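Local structure of sortase family protein (6IXZ) at residues Y142-I147 with L182-E187; I66-I71 with D123-G128. The protein is a class C sortase, a cysteine transpeptidase of the kind that probably joins pilin subunits at the bacterial cell surface. All blocks are in the same frame, centred on the assembly; numbering follows the deposited sequence.

In the fold
Followed from the N terminus, the chain meets contact 2 first. The hairpin turn 66-71, between strands 60-66 and 71-77, receives the loop 123-128 after 51 intervening residues that include strand 103-109 and helix 111-114. Contact 1 opens only later, on strand 138-150, and closes 34 residues on, where strand 180-188 returns beside it. The two closures thus follow one another without nesting or crossing, their centres about 10 Å apart. They are nevertheless joined: Gly128, at the end of contact 2, probably hydrogen-bonds through its N to Val144 O of contact 1, 2.9 Å away. Together they tie the first hairpin to the later strands of the sortase sheet.

Contact 1: Y142-I147 with L182-E187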
ATOM      1  N   TYR A 142       2.395  -7.781   8.481  1.00 23.60           N
ATOM      2  CA  TYR A 142       1.205  -8.470   8.033  1.00 21.56           C
ATOM      3  C   TYR A 142       1.539  -9.916   7.680  1.00 21.89           C
ATOM      4  O   TYR A 142       2.643 -10.240   7.266  1.00 27.63           O
ATOM      5  CB  TYR A 142       0.571  -7.729   6.825  1.00 20.71           C
ATOM      6  CG  TYR A 142      -0.068  -6.421   7.198  1.00 18.90           C
ATOM      7  CD1 TYR A 142      -1.415  -6.344   7.480  1.00 18.13           C
ATOM      8  CD2 TYR A 142       0.693  -5.278   7.365  1.00 19.42           C
ATOM      9  CE1 TYR A 142      -1.997  -5.174   7.876  1.00 17.55           C
ATOM     10  CE2 TYR A 142       0.124  -4.103   7.806  1.00 20.65           C
ATOM     11  CZ  TYR A 142      -1.237  -4.045   8.028  1.00 19.63           C
ATOM     12  OH  TYR A 142      -1.815  -2.876   8.474  1.00 16.05           O
ATOM     13  N   LYS A 143       0.545 -10.773   7.798  1.00 24.10           N
ATOM     14  CA  LYS A 143       0.680 -12.150   7.386  1.00 25.46           C
ATOM     15  C   LYS A 143      -0.417 -12.518   6.400  1.00 21.82           C
ATOM     16  O   LYS A 143      -1.616 -12.333   6.690  1.00 20.36           O
ATOM     17  CB  LYS A 143       0.581 -13.051   8.614  1.00 34.12           C
ATOM     18  CG  LYS A 143       0.757 -14.534   8.348  1.00 32.12           C
ATOM     19  CD  LYS A 143       0.727 -15.292   9.662  1.00 35.59           C
ATOM     20  CE  LYS A 143      -0.471 -14.861  10.492  1.00 36.92           C
ATOM     21  NZ  LYS A 143      -0.865 -15.911  11.467  1.00 43.05           N
ATOM     22  N   VAL A 144       0.014 -13.112   5.286  1.00 22.57           N
ATOM     23  CA  VAL A 144      -0.849 -13.529   4.189  1.00 26.89           C
ATOM     24  C   VAL A 144      -1.905 -14.531   4.665  1.00 31.34           C
ATOM     25  O   VAL A 144      -1.573 -15.527   5.306  1.00 29.19           O
ATOM     26  CB  VAL A 144      -0.029 -14.183   3.062  1.00 25.80           C
ATOM     27  CG1 VAL A 144      -0.940 -14.684   1.959  1.00 23.13           C
ATOM     28  CG2 VAL A 144       0.978 -13.200   2.495  1.00 27.82           C
ATOM     29  N   ASN A 145      -3.169 -14.268   4.359  1.00 29.07           N
ATOM     30  CA  ASN A 145      -4.225 -15.240   4.656  1.00 32.15           C
ATOM     31  C   ASN A 145      -5.227 -15.470   3.535  1.00 30.20           C
ATOM     32  O   ASN A 145      -6.071 -16.337   3.650  1.00 23.62           O
ATOM     33  CB  ASN A 145      -4.958 -14.883   5.954  1.00 30.68           C
ATOM     34  CG  ASN A 145      -5.763 -13.596   5.853  1.00 31.43           C
ATOM     35  OD1 ASN A 145      -5.889 -12.989   4.789  1.00 29.85           O
ATOM     36  ND2 ASN A 145      -6.325 -13.182   6.971  1.00 30.07           N
ATOM     37  N   GLN A 146      -5.085 -14.775   2.413  1.00 24.40           N
ATOM     38  CA  GLN A 146      -5.957 -15.033   1.274  1.00 24.88           C
ATOM     39  C   GLN A 146      -5.235 -14.675  -0.008  1.00 27.28           C
ATOM     40  O   GLN A 146      -4.719 -13.572  -0.121  1.00 26.82           O
ATOM     41  CB  GLN A 146      -7.260 -14.251   1.385  1.00 26.28           C
ATOM     42  CG  GLN A 146      -8.272 -14.597   0.286  1.00 26.22           C
ATOM     43  CD  GLN A 146      -9.587 -13.847   0.415  1.00 30.55           C
ATOM     44  OE1 GLN A 146     -10.534 -14.344   1.030  1.00 29.63           O
ATOM     45  NE2 GLN A 146      -9.698 -12.714  -0.280  1.00 31.85           N
ATOM     46  N   ILE A 147      -5.125 -15.634  -0.924  1.00 24.37           N
ATOM     47  CA  ILE A 147      -4.647 -15.369  -2.279  1.00 26.54           C
ATOM     48  C   ILE A 147      -5.722 -15.639  -3.327  1.00 25.40           C
ATOM     49  O   ILE A 147      -6.284 -16.713  -3.369  1.00 30.59           O
ATOM     50  CB  ILE A 147      -3.351 -16.178  -2.566  1.00 30.60           C
ATOM     51  CG1 ILE A 147      -2.213 -15.650  -1.684  1.00 31.92           C
ATOM     52  CG2 ILE A 147      -2.962 -16.100  -4.039  1.00 30.91           C
ATOM     53  CD1 ILE A 147      -1.731 -16.606  -0.626  1.00 36.47           C
ATOM     54  N   LEU A 182      -3.843 -10.292  -9.543  1.00 20.81           N
ATOM     55  CA  LEU A 182      -3.587 -11.194  -8.423  1.00 20.86           C
ATOM     56  C   LEU A 182      -3.551 -10.414  -7.120  1.00 20.81           C
ATOM     57  O   LEU A 182      -2.878  -9.382  -7.013  1.00 20.52           O
ATOM     58  CB  LEU A 182      -2.256 -11.921  -8.652  1.00 21.83           C
ATOM     59  CG  LEU A 182      -1.655 -12.706  -7.477  1.00 24.15           C
ATOM     60  CD1 LEU A 182      -2.490 -13.946  -7.179  1.00 25.63           C
ATOM     61  CD2 LEU A 182      -0.236 -13.118  -7.832  1.00 24.09           C
ATOM     62  N   LEU A 183      -4.343 -10.870  -6.158  1.00 18.56           N
ATOM     63  CA  LEU A 183      -4.508 -10.202  -4.877  1.00 18.96           C
ATOM     64  C   LEU A 183      -3.877 -11.085  -3.840  1.00 20.90           C
ATOM     65  O   LEU A 183      -4.153 -12.282  -3.808  1.00 25.75           O
ATOM     66  CB  LEU A 183      -5.995 -10.075  -4.519  1.00 16.52           C
ATOM     67  CG  LEU A 183      -6.862  -9.348  -5.542  1.00 19.65           C
ATOM     68  CD1 LEU A 183      -8.292  -9.220  -5.033  1.00 19.05           C
ATOM     69  CD2 LEU A 183      -6.271  -7.974  -5.858  1.00 20.19           C
ATOM     70  N   VAL A 184      -3.050 -10.502  -2.981  1.00 18.84           N
ATOM     71  CA  VAL A 184      -2.459 -11.250  -1.860  1.00 18.45           C
ATOM     72  C   VAL A 184      -2.764 -10.483  -0.584  1.00 19.67           C
ATOM     73  O   VAL A 184      -2.159  -9.433  -0.337  1.00 18.92           O
ATOM     74  CB  VAL A 184      -0.922 -11.418  -2.043  1.00 17.60           C
ATOM     75  CG1 VAL A 184      -0.306 -12.126  -0.849  1.00 19.14           C
ATOM     76  CG2 VAL A 184      -0.613 -12.189  -3.323  1.00 20.49           C
ATOM     77  N   ARG A 185      -3.712 -10.995   0.213  1.00 18.61           N
ATOM     78  CA  ARG A 185      -4.210 -10.281   1.382  1.00 20.16           C
ATOM     79  C   ARG A 185      -3.470 -10.731   2.611  1.00 20.38           C
ATOM     80  O   ARG A 185      -3.350 -11.936   2.865  1.00 21.46           O
ATOM     81  CB  ARG A 185      -5.697 -10.550   1.641  1.00 21.04           C
ATOM     82  CG  ARG A 185      -6.294  -9.615   2.680  1.00 18.35           C
ATOM     83  CD  ARG A 185      -7.773  -9.932   2.892  1.00 23.22           C
ATOM     84  NE  ARG A 185      -7.943 -11.201   3.597  1.00 27.63           N
ATOM     85  CZ  ARG A 185      -9.109 -11.842   3.743  1.00 26.27           C
ATOM     86  NH1 ARG A 185     -10.204 -11.359   3.192  1.00 25.53           N
ATOM     87  NH2 ARG A 185      -9.157 -12.986   4.416  1.00 25.53           N
ATOM     88  N   GLY A 186      -2.947  -9.758   3.342  1.00 19.92           N
ATOM     89  CA  GLY A 186      -2.305 -10.014   4.634  1.00 22.63           C
ATOM     90  C   GLY A 186      -3.077  -9.378   5.759  1.00 22.49           C
ATOM     91  O   GLY A 186      -3.856  -8.438   5.539  1.00 20.73           O
ATOM     92  N   GLU A 187      -3.020 -10.021   6.924  1.00 21.38           N
ATOM     93  CA  GLU A 187      -3.691  -9.525   8.131  1.00 22.09           C
ATOM     94  C   GLU A 187      -2.642  -9.144   9.173  1.00 18.46           C
ATOM     95  O   GLU A 187      -1.615  -9.807   9.282  1.00 21.11           O
ATOM     96  CB  GLU A 187      -4.652 -10.595   8.698  1.00 23.48           C
ATOM     97  CG  GLU A 187      -5.409 -10.167   9.961  1.00 26.19           C
ATOM     98  CD  GLU A 187      -6.671 -10.984  10.218  1.00 30.76           C
ATOM     99  OE1 GLU A 187      -6.851 -12.041   9.581  1.00 39.16           O
ATOM    100  OE2 GLU A 187      -7.513 -10.554  11.031  1.00 35.86           O
TER
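Lys143 and Glu187 open the backbone pairing of two antiparallel strands, exchanging hydrogen bonds in both directions: Lys143 N to Glu187 O at 2.8 Å and Glu187 N to Lys143 O at 2.7 Å. Further along, Arg185 O receives Asn145 N at 2.8 Å and, weakly, Gln146 N, so that the register shifts by one residue; Arg185 N returns a nearly straight bond to Gln146 O.

The polar side chains build on this irregularity. Asn145 stands with CG between its backbone N and carbonyl carbon (chi1 67°), which carries OD1 to the guanidinium edge. There Arg185 grips that one oxygen side-on, with NE at 3.0 Å from Asn145 OD1 and the longer, more bent NH2 bond at 3.3 Å; OD1 lies almost in the guanidinium plane. The Gln146 amide instead stacks over a guanidinium face, the two planes 30° apart, and its NE2 bonds to Glu157. Arg185 also makes a cation-pi contact with Tyr166; together these neighbours would limit rotation of the guanidinium.

Apolar contacts occupy the other side of the sheet. Val144 CG2 meets Val184 CG1 at 3.7 Å, and Ile147 lies alongside Leu182, its CG2 3.8 Å from Leu182 CD1. Two residues, Asn145 and Gln146, thus face the single Arg185: a classic beta bulge within the beta-barrel fold of sortases.

Contact 2: I66-I71 with D123-G128; sequences IPSINI and DKLKDG
Leu125 meets Ile66, Ser68 and Ile69 with the end of its side chain, and these touches carry most of the contact. Its CD2 branch touches two residues: it comes to 3.4 Å from Ser68 OG, a hydroxyl resting against a methyl, and to 4.1 Å from Ile66 CG2. The side chain of Ile69 crosses that of Leu125 at about a right angle, with Ile69 CD1 4.1 Å from Leu125 CG. A looser touch, Ile69 CG2 to Lys124 CB, extends the contact along the loop.

The torsions explain the meeting. Leu125 has CG anti to its carbonyl carbon (chi1 -65°); CD1 takes the extended position, and CD2, the other branch, meets Ser68 and Ile66. From the turn, Ile69 holds CG1 between backbone N and carbonyl carbon (chi1 42°), which sends CD1 to the leucine.

Behind these side chains lies a hydrogen-bonded turn. Ile66 O accepts both Ile69 N and Ile71 N, at 3.2 and 3.1 Å from that oxygen, from opposite faces of its carbonyl plane. Ile71 O takes Ile66 N in return, at 2.8 Å. Asn70 and Ile71 both face Ile66, forming a G1 beta bulge at the hairpin's end; Ile66, Ser68 and Ile69 all point CB toward the 123-128 loop.

Farther out, Leu125 also packs on Val184 of strand 180-188, Ile66 on Phe131 and Ile69 on Ile122. No hydrogen bond spans the two segments: this small, largely apolar contact at a partly exposed edge would set position by shape, while directional bonding shapes the turn itself.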
ATOM      1  N   ILE A  66       9.367  -7.334   1.627  1.00 20.47           N
ATOM      2  CA  ILE A  66       8.921  -8.732   1.603  1.00 20.21           C
ATOM      3  C   ILE A  66      10.156  -9.640   1.543  1.00 20.45           C
ATOM      4  O   ILE A  66      10.664  -9.955   0.472  1.00 19.96           O
ATOM      5  CB  ILE A  66       8.000  -9.034   0.391  1.00 18.48           C
ATOM      6  CG1 ILE A  66       6.932  -7.936   0.205  1.00 18.85           C
ATOM      7  CG2 ILE A  66       7.324 -10.387   0.562  1.00 22.61           C
ATOM      8  CD1 ILE A  66       6.016  -8.156  -0.975  1.00 19.03           C
ATOM      9  N   PRO A  67      10.633 -10.091   2.712  1.00 21.66           N
ATOM     10  CA  PRO A  67      11.939 -10.796   2.793  1.00 23.71           C
ATOM     11  C   PRO A  67      12.043 -12.065   1.936  1.00 22.12           C
ATOM     12  O   PRO A  67      13.035 -12.285   1.222  1.00 24.83           O
ATOM     13  CB  PRO A  67      12.080 -11.139   4.285  1.00 24.11           C
ATOM     14  CG  PRO A  67      11.005 -10.411   5.009  1.00 25.01           C
ATOM     15  CD  PRO A  67       9.978  -9.921   4.021  1.00 22.12           C
ATOM     16  N   SER A  68      10.995 -12.869   1.947  1.00 21.71           N
ATOM     17  CA  SER A  68      11.034 -14.151   1.305  1.00 21.41           C
ATOM     18  C   SER A  68      11.245 -14.001  -0.183  1.00 24.05           C
ATOM     19  O   SER A  68      11.777 -14.906  -0.824  1.00 25.42           O
ATOM     20  CB  SER A  68       9.743 -14.928   1.598  1.00 24.22           C
ATOM     21  OG  SER A  68       8.613 -14.290   1.029  1.00 25.56           O
ATOM     22  N   ILE A  69      10.828 -12.867  -0.750  1.00 20.91           N
ATOM     23  CA  ILE A  69      11.029 -12.635  -2.163  1.00 21.37           C
ATOM     24  C   ILE A  69      11.922 -11.418  -2.469  1.00 22.68           C
ATOM     25  O   ILE A  69      11.952 -10.940  -3.595  1.00 21.71           O
ATOM     26  CB  ILE A  69       9.686 -12.548  -2.922  1.00 26.09           C
ATOM     27  CG1 ILE A  69       8.665 -11.742  -2.141  1.00 23.61           C
ATOM     28  CG2 ILE A  69       9.118 -13.949  -3.186  1.00 25.58           C
ATOM     29  CD1 ILE A  69       7.397 -11.431  -2.925  1.00 21.84           C
ATOM     30  N   ASN A  70      12.717 -10.975  -1.501  1.00 22.25           N
ATOM     31  CA  ASN A  70      13.708  -9.916  -1.775  1.00 21.52           C
ATOM     32  C   ASN A  70      13.067  -8.645  -2.371  1.00 26.36           C
ATOM     33  O   ASN A  70      13.584  -8.056  -3.320  1.00 31.88           O
ATOM     34  CB  ASN A  70      14.800 -10.438  -2.721  1.00 21.80           C
ATOM     35  CG  ASN A  70      15.675 -11.514  -2.065  1.00 24.67           C
ATOM     36  OD1 ASN A  70      16.501 -12.157  -2.727  1.00 32.47           O
ATOM     37  ND2 ASN A  70      15.489 -11.714  -0.770  1.00 19.62           N
ATOM     38  N   ILE A  71      11.966  -8.204  -1.792  1.00 23.16           N
ATOM     39  CA  ILE A  71      11.328  -6.971  -2.245  1.00 22.45           C
ATOM     40  C   ILE A  71      11.497  -5.861  -1.218  1.00 19.65           C
ATOM     41  O   ILE A  71      11.271  -6.051  -0.028  1.00 18.06           O
ATOM     42  CB  ILE A  71       9.843  -7.203  -2.540  1.00 21.55           C
ATOM     43  CG1 ILE A  71       9.721  -8.012  -3.834  1.00 23.32           C
ATOM     44  CG2 ILE A  71       9.080  -5.878  -2.602  1.00 26.87           C
ATOM     45  CD1 ILE A  71       8.313  -8.343  -4.256  1.00 23.61           C
ATOM     46  N   ASP A 123       3.361 -13.879  -6.575  1.00 20.10           N
ATOM     47  CA  ASP A 123       2.772 -15.130  -6.963  1.00 23.27           C
ATOM     48  C   ASP A 123       3.490 -16.352  -6.360  1.00 23.78           C
ATOM     49  O   ASP A 123       2.919 -17.443  -6.346  1.00 18.71           O
ATOM     50  CB  ASP A 123       2.644 -15.212  -8.473  1.00 25.46           C
ATOM     51  CG  ASP A 123       3.932 -15.564  -9.133  1.00 27.70           C
ATOM     52  OD1 ASP A 123       4.993 -15.282  -8.549  1.00 24.55           O
ATOM     53  OD2 ASP A 123       3.876 -16.120 -10.233  1.00 29.90           O
ATOM     54  N   LYS A 124       4.590 -16.121  -5.652  1.00 21.34           N
ATOM     55  CA  LYS A 124       5.259 -17.211  -4.907  1.00 26.36           C
ATOM     56  C   LYS A 124       4.909 -17.207  -3.429  1.00 22.94           C
ATOM     57  O   LYS A 124       5.209 -18.161  -2.700  1.00 21.11           O
ATOM     58  CB  LYS A 124       6.779 -17.149  -5.096  1.00 23.82           C
ATOM     59  CG  LYS A 124       7.225 -17.010  -6.551  1.00 28.52           C
ATOM     60  CD  LYS A 124       8.748 -16.982  -6.692  1.00 31.88           C
ATOM     61  CE  LYS A 124       9.179 -16.924  -8.158  1.00 33.16           C
ATOM     62  NZ  LYS A 124      10.653 -16.752  -8.329  1.00 37.80           N
ATOM     63  N   LEU A 125       4.211 -16.180  -2.972  1.00 20.09           N
ATOM     64  CA  LEU A 125       3.805 -16.151  -1.580  1.00 21.33           C
ATOM     65  C   LEU A 125       2.710 -17.191  -1.299  1.00 21.52           C
ATOM     66  O   LEU A 125       1.900 -17.484  -2.153  1.00 23.78           O
ATOM     67  CB  LEU A 125       3.313 -14.766  -1.187  1.00 23.24           C
ATOM     68  CG  LEU A 125       4.335 -13.641  -1.208  1.00 24.71           C
ATOM     69  CD1 LEU A 125       3.667 -12.315  -0.911  1.00 24.17           C
ATOM     70  CD2 LEU A 125       5.449 -13.917  -0.213  1.00 26.82           C
ATOM     71  N   LYS A 126       2.670 -17.687  -0.073  1.00 23.83           N
ATOM     72  CA  LYS A 126       1.590 -18.547   0.407  1.00 28.69           C
ATOM     73  C   LYS A 126       1.079 -18.108   1.795  1.00 26.35           C
ATOM     74  O   LYS A 126       1.678 -17.266   2.445  1.00 25.43           O
ATOM     75  CB  LYS A 126       2.085 -19.992   0.448  1.00 32.53           C
ATOM     76  CG  LYS A 126       3.409 -20.182   1.168  1.00 39.23           C
ATOM     77  CD  LYS A 126       3.316 -19.829   2.648  1.00 47.30           C
ATOM     78  CE  LYS A 126       4.494 -20.361   3.455  1.00 48.84           C
ATOM     79  NZ  LYS A 126       4.474 -21.848   3.540  1.00 49.86           N
ATOM     80  N   ASP A 127      -0.050 -18.661   2.225  1.00 28.42           N
ATOM     81  CA  ASP A 127      -0.584 -18.409   3.567  1.00 26.93           C
ATOM     82  C   ASP A 127       0.517 -18.499   4.615  1.00 29.24           C
ATOM     83  O   ASP A 127       1.370 -19.381   4.545  1.00 24.25           O
ATOM     84  CB  ASP A 127      -1.678 -19.436   3.900  1.00 30.04           C
ATOM     85  CG  ASP A 127      -3.017 -19.087   3.284  1.00 31.36           C
ATOM     86  OD1 ASP A 127      -3.190 -17.942   2.780  1.00 27.34           O
ATOM     87  OD2 ASP A 127      -3.913 -19.948   3.338  1.00 27.41           O
ATOM     88  N   GLY A 128       0.550 -17.542   5.537  1.00 26.65           N
ATOM     89  CA  GLY A 128       1.624 -17.492   6.532  1.00 30.54           C
ATOM     90  C   GLY A 128       2.857 -16.647   6.205  1.00 26.82           C
ATOM     91  O   GLY A 128       3.502 -16.166   7.122  1.00 31.36           O
TER